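Local coordinates for proto-oncogene tyrosine-protein kinase receptor Ret (Danio rerio, PDB 7AMK) that acts as a receptor tyrosine kinase whose extracellular cadherin-like domains probably take part in recognising GDNF together with its co-receptor GFR alpha 1, at residues Ser136-Thr141 with Ala148-Arg153; Pro177-Asp182 with Glu186-Ala191. The protein carries 4 engineered substitutions. All coordinates share one frame; numbering follows the deposited sequence.

Contact 1: Ser136-Thr141 with Ala148-Arg153; sequences SNPHIT and ALRQLR
R150 reaches across to the backbone of S136 while its neighbour L149 packs on P138 and I140, so that one edge of each sheet of this cadherin-like domain is held to the other. A classic beta bulge sets L149 and R150 together opposite L187 of the next strand, and both side chains leave the strand toward 136-141. From CB the R150 chain runs extended to CD, then bends about the CG-CD bond (chi3 -56°), which lays the guanidinium beside P138. CD of that proline lies over one face of the group, 3.7 Å from NH2. At the edge, near the guanidinium plane, sits the carbonyl oxygen of S136. NH1 donates to S136 O at 2.6 Å, a short but bent bond (132° at the hydrogen) with the oxygen 20° out of the guanidinium plane. NH2 adds a weak bond to the same oxygen at 2.7 Å and another weak one to S136 OG at 3.4 Å. Below this polar end, L149 crosses the proline ring at about a right angle: its CG lies 4.0 Å from P138 CB and its CD2 3.9 Å from P138 CG. L149 CD1 goes on to I140 CG2, 3.5 Å away, and I140 also touches V189 and I226, joining the two sheets. Across the contact R150 meets neutral oxygens and no acid, so the attraction is one of charge to dipole, and it probably polarises the S136 carbonyl while leaving the guanidinium charged.

Contact 2: Pro177-Asp182 with Glu186-Ala191; sequences PFAVDD and ELVVTA
The F178 ring meets V189 obliquely, its CE2 3.8 Å from V189 CG2, and packs edge-to-face with the ring of Y201 on strand 200-210. These residues belong to a beta hairpin, strands 178-181 and 186-189, in the three-stranded sheet of the cadherin-like sandwich. The two carboxylates of the contact come within 4.4 Å of each other, D181 OD2 to E186 OE1, without touching. Their like charges are probably eased by their other partners: D181 OD1 accepts from S183 N, E186 OE1 bonds T184 OG1, and E186 OE2 takes a bond from Q24 NE2. The segments run antiparallel, their axes 142° apart. A179 and V188 form a hydrogen-bonded pair, with V188 N to A179 O at 2.8 Å and A179 N to V188 O at 3.1 Å. F178-V189 and V180-L187 are the non-hydrogen-bonded pairs, and their side chains share the face turned to the interior, where L203 and I205 lie against F178 and L187. F178 has CG anti to its carbonyl carbon (chi1 -59°), which brings CE2 to V189 CG2. Cut back to an alanine, F178 would probably leave V189 CG2 and the Y201 ring without their mate and open a gap between the two sheets. On the other face are A179, D181, E186 and V188. The outer edge of strand 178-181 carries an ether molecule, probably from the crystallisation liquor, bonded to V180 N. At the open end of the hairpin, just beyond the strand residues, T190 N donates to P177 O at 2.7 Å; the bond is nearly straight, but the donor stands 43° out of the carbonyl plane.

Strand 186-189 is the middle member of the three-stranded sheet, so the contacts, with centres about 10 Å apart, adjoin through it: its L187 pairs with the bulge of 147-151 in contact 1 and with V180 of the hairpin in contact 2. Contact 2 lies within one sheet and rests on regular backbone bonds, with an apolar inner face and two acids beside A179 and V188 on the other. Contact 1 spans the two sheets without any backbone-to-backbone bond between its segments, relying on a guanidinium and on three apolar side chains. Both are partly buried. I140, L149, L187 and F178 lie in the interior, whereas S136, R150, D181 and T190 are nearer the surface.

Contact 1: Ser136-Thr141 with Ala148-Arg153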
loop_
_atom_site.group_PDB
_atom_site.type_symbol
_atom_site.label_atom_id
_atom_site.label_comp_id
_atom_site.label_asym_id
_atom_site.label_seq_id
_atom_site.Cartn_x
_atom_site.Cartn_y
_atom_site.Cartn_z
ATOM N N SER A 136 16.569 44.133 -10.763
ATOM C CA SER A 136 15.524 43.118 -10.750
ATOM C C SER A 136 15.459 42.399 -12.097
ATOM O O SER A 136 15.626 43.018 -13.151
ATOM C CB SER A 136 14.186 43.781 -10.455
ATOM O OG SER A 136 13.966 44.827 -11.398
ATOM N N ASN A 137 15.210 41.089 -12.065
ATOM C CA ASN A 137 15.283 40.292 -13.293
ATOM C C ASN A 137 13.926 40.233 -13.993
ATOM O O ASN A 137 12.930 39.847 -13.368
ATOM C CB ASN A 137 15.775 38.887 -13.007
ATOM C CG ASN A 137 17.236 38.852 -12.606
ATOM O OD1 ASN A 137 18.093 39.532 -13.204
ATOM N ND2 ASN A 137 17.532 38.044 -11.590
ATOM N N PRO A 138 13.830 40.609 -15.251
ATOM C CA PRO A 138 12.515 40.632 -15.898
ATOM C C PRO A 138 12.036 39.212 -16.184
ATOM O O PRO A 138 12.756 38.223 -16.015
ATOM C CB PRO A 138 12.761 41.453 -17.176
ATOM C CG PRO A 138 14.226 41.350 -17.429
ATOM C CD PRO A 138 14.892 41.177 -16.092
ATOM N N HIS A 139 10.771 39.112 -16.567
ATOM C CA HIS A 139 10.225 37.830 -16.964
ATOM C C HIS A 139 9.366 38.062 -18.178
ATOM O O HIS A 139 8.742 39.114 -18.297
ATOM C CB HIS A 139 9.395 37.171 -15.852
ATOM C CG HIS A 139 8.272 38.027 -15.347
ATOM N ND1 HIS A 139 7.065 38.144 -16.006
ATOM C CD2 HIS A 139 8.178 38.820 -14.249
ATOM C CE1 HIS A 139 6.274 38.966 -15.333
ATOM N NE2 HIS A 139 6.927 39.391 -14.266
ATOM N N ILE A 140 9.373 37.103 -19.095
ATOM C CA ILE A 140 8.422 37.085 -20.190
ATOM C C ILE A 140 7.839 35.678 -20.258
ATOM O O ILE A 140 8.384 34.727 -19.699
ATOM C CB ILE A 140 9.073 37.480 -21.525
ATOM C CG1 ILE A 140 10.301 36.603 -21.754
ATOM C CG2 ILE A 140 9.542 38.898 -21.496
ATOM C CD1 ILE A 140 10.942 36.806 -23.094
ATOM N N THR A 141 6.731 35.549 -20.966
ATOM C CA THR A 141 6.139 34.242 -21.180
ATOM C C THR A 141 6.562 33.724 -22.548
ATOM O O THR A 141 6.783 34.501 -23.476
ATOM C CB THR A 141 4.616 34.294 -21.065
ATOM O OG1 THR A 141 4.271 34.811 -19.781
ATOM C CG2 THR A 141 3.992 32.877 -21.212
ATOM N N ALA A 148 10.024 45.527 -26.499
ATOM C CA ALA A 148 10.909 46.127 -25.523
ATOM C C ALA A 148 10.617 45.527 -24.168
ATOM O O ALA A 148 9.487 45.147 -23.856
ATOM C CB ALA A 148 10.746 47.644 -25.471
ATOM N N LEU A 149 11.636 45.446 -23.374
ATOM C CA LEU A 149 11.570 44.757 -22.108
ATOM C C LEU A 149 11.967 45.642 -20.943
ATOM O O LEU A 149 11.359 45.561 -19.878
ATOM C CB LEU A 149 12.487 43.544 -22.177
ATOM C CG LEU A 149 12.572 42.622 -20.996
ATOM C CD1 LEU A 149 11.228 41.945 -20.912
ATOM C CD2 LEU A 149 13.668 41.623 -21.305
ATOM N N ARG A 150 12.991 46.470 -21.112
ATOM C CA ARG A 150 13.465 47.305 -20.021
ATOM C C ARG A 150 14.153 48.517 -20.627
ATOM O O ARG A 150 14.958 48.371 -21.550
ATOM C CB ARG A 150 14.416 46.535 -19.081
ATOM C CG ARG A 150 15.190 47.434 -18.063
ATOM C CD ARG A 150 15.928 46.616 -16.995
ATOM N NE ARG A 150 14.906 45.786 -16.353
ATOM C CZ ARG A 150 15.025 45.130 -15.207
ATOM N NH1 ARG A 150 16.165 45.127 -14.522
ATOM N NH2 ARG A 150 13.971 44.460 -14.739
ATOM N N GLN A 151 13.806 49.703 -20.121
ATOM C CA GLN A 151 14.531 50.934 -20.430
ATOM C C GLN A 151 15.822 50.926 -19.626
ATOM O O GLN A 151 15.783 50.875 -18.389
ATOM C CB GLN A 151 13.686 52.166 -20.088
ATOM C CG GLN A 151 14.384 53.569 -20.225
ATOM C CD GLN A 151 15.128 53.784 -21.553
ATOM O OE1 GLN A 151 16.336 53.888 -21.562
ATOM N NE2 GLN A 151 14.404 53.839 -22.660
ATOM N N LEU A 152 16.957 50.982 -20.323
ATOM C CA LEU A 152 18.265 50.874 -19.686
ATOM C C LEU A 152 18.841 52.209 -19.192
ATOM O O LEU A 152 19.647 52.204 -18.258
ATOM C CB LEU A 152 19.257 50.208 -20.658
ATOM C CG LEU A 152 19.032 48.708 -20.861
ATOM C CD1 LEU A 152 20.084 48.079 -21.774
ATOM C CD2 LEU A 152 18.993 48.006 -19.505
ATOM N N ARG A 153 18.479 53.346 -19.784
ATOM C CA ARG A 153 18.993 54.633 -19.308
ATOM C C ARG A 153 18.483 54.960 -17.904
ATOM O O ARG A 153 17.293 54.837 -17.618
ATOM C CB ARG A 153 18.583 55.773 -20.243
ATOM C CG ARG A 153 19.393 55.904 -21.518
ATOM C CD ARG A 153 18.757 56.885 -22.520
ATOM N NE ARG A 153 17.416 56.456 -22.938
ATOM C CZ ARG A 153 16.704 57.047 -23.895
ATOM N NH1 ARG A 153 17.180 58.077 -24.570
ATOM N NH2 ARG A 153 15.480 56.590 -24.183
#

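Contact 2: Pro177-Asp182 with Glu186-Ala191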
loop_
_atom_site.group_PDB
_atom_site.type_symbol
_atom_site.label_atom_id
_atom_site.label_comp_id
_atom_site.label_asym_id
_atom_site.label_seq_id
_atom_site.Cartn_x
_atom_site.Cartn_y
_atom_site.Cartn_z
ATOM N N PRO A 177 18.233 35.800 -28.265
ATOM C CA PRO A 177 17.129 36.623 -28.785
ATOM C C PRO A 177 16.893 37.907 -27.976
ATOM O O PRO A 177 15.750 38.321 -27.757
ATOM C CB PRO A 177 15.929 35.661 -28.711
ATOM C CG PRO A 177 16.259 34.717 -27.615
ATOM C CD PRO A 177 17.759 34.528 -27.692
ATOM N N PHE A 178 17.963 38.552 -27.530
ATOM C CA PHE A 178 17.884 39.819 -26.823
ATOM C C PHE A 178 18.921 40.772 -27.407
ATOM O O PHE A 178 20.027 40.354 -27.755
ATOM C CB PHE A 178 18.114 39.629 -25.319
ATOM C CG PHE A 178 17.120 38.696 -24.660
ATOM C CD1 PHE A 178 17.354 37.326 -24.600
ATOM C CD2 PHE A 178 15.953 39.183 -24.116
ATOM C CE1 PHE A 178 16.421 36.461 -23.995
ATOM C CE2 PHE A 178 15.046 38.329 -23.505
ATOM C CZ PHE A 178 15.269 36.973 -23.450
ATOM N N ALA A 179 18.554 42.046 -27.534
ATOM C CA ALA A 179 19.443 43.066 -28.071
ATOM C C ALA A 179 19.045 44.404 -27.446
ATOM O O ALA A 179 18.031 44.505 -26.755
ATOM C CB ALA A 179 19.368 43.110 -29.605
ATOM N N VAL A 180 19.841 45.438 -27.685
ATOM C CA VAL A 180 19.467 46.794 -27.305
ATOM C C VAL A 180 19.038 47.546 -28.563
ATOM O O VAL A 180 19.676 47.430 -29.620
ATOM C CB VAL A 180 20.614 47.528 -26.583
ATOM C CG1 VAL A 180 20.275 49.029 -26.478
ATOM C CG2 VAL A 180 20.858 46.948 -25.214
ATOM N N ASP A 181 17.952 48.308 -28.451
ATOM C CA ASP A 181 17.555 49.253 -29.489
ATOM C C ASP A 181 18.360 50.540 -29.297
ATOM O O ASP A 181 18.141 51.282 -28.333
ATOM C CB ASP A 181 16.052 49.502 -29.419
ATOM C CG ASP A 181 15.588 50.618 -30.365
ATOM O OD1 ASP A 181 16.425 51.430 -30.809
ATOM O OD2 ASP A 181 14.370 50.697 -30.652
ATOM N N ASP A 182 19.292 50.809 -30.213
ATOM C CA ASP A 182 20.169 51.964 -30.032
ATOM C C ASP A 182 19.377 53.256 -29.956
ATOM O O ASP A 182 19.782 54.193 -29.256
ATOM C CB ASP A 182 21.196 52.049 -31.163
ATOM N N GLU A 186 16.485 50.725 -25.168
ATOM C CA GLU A 186 15.731 49.679 -24.479
ATOM C C GLU A 186 16.349 48.305 -24.720
ATOM O O GLU A 186 16.732 47.983 -25.834
ATOM C CB GLU A 186 14.271 49.631 -24.935
ATOM C CG GLU A 186 13.439 50.835 -24.597
ATOM C CD GLU A 186 12.225 50.979 -25.523
ATOM O OE1 GLU A 186 12.334 50.713 -26.749
ATOM O OE2 GLU A 186 11.157 51.368 -25.011
ATOM N N LEU A 187 16.391 47.472 -23.681
ATOM C CA LEU A 187 16.595 46.045 -23.898
ATOM C C LEU A 187 15.328 45.463 -24.507
ATOM O O LEU A 187 14.228 45.719 -24.015
ATOM C CB LEU A 187 16.920 45.367 -22.580
ATOM C CG LEU A 187 17.112 43.857 -22.567
ATOM C CD1 LEU A 187 18.394 43.436 -23.336
ATOM C CD2 LEU A 187 17.142 43.412 -21.112
ATOM N N VAL A 188 15.459 44.714 -25.599
ATOM C CA VAL A 188 14.298 44.161 -26.290
ATOM C C VAL A 188 14.452 42.645 -26.448
ATOM O O VAL A 188 15.561 42.125 -26.558
ATOM C CB VAL A 188 14.108 44.799 -27.659
ATOM C CG1 VAL A 188 14.153 46.328 -27.581
ATOM C CG2 VAL A 188 15.156 44.246 -28.613
ATOM N N VAL A 189 13.325 41.926 -26.477
ATOM C CA VAL A 189 13.339 40.520 -26.858
ATOM C C VAL A 189 13.012 40.446 -28.338
ATOM O O VAL A 189 12.026 41.035 -28.797
ATOM C CB VAL A 189 12.365 39.686 -26.001
ATOM C CG1 VAL A 189 10.905 40.122 -26.182
ATOM C CG2 VAL A 189 12.537 38.183 -26.307
ATOM N N THR A 190 13.870 39.762 -29.100
ATOM C CA THR A 190 13.820 39.838 -30.551
ATOM C C THR A 190 13.024 38.698 -31.188
ATOM O O THR A 190 12.685 38.794 -32.369
ATOM C CB THR A 190 15.252 39.868 -31.115
ATOM O OG1 THR A 190 16.007 38.770 -30.592
ATOM C CG2 THR A 190 15.960 41.163 -30.745
ATOM N N ALA A 191 12.681 37.651 -30.439
ATOM C CA ALA A 191 11.930 36.527 -30.984
ATOM C C ALA A 191 11.053 35.901 -29.900
ATOM O O ALA A 191 11.209 36.172 -28.706
ATOM C CB ALA A 191 12.877 35.476 -31.568
#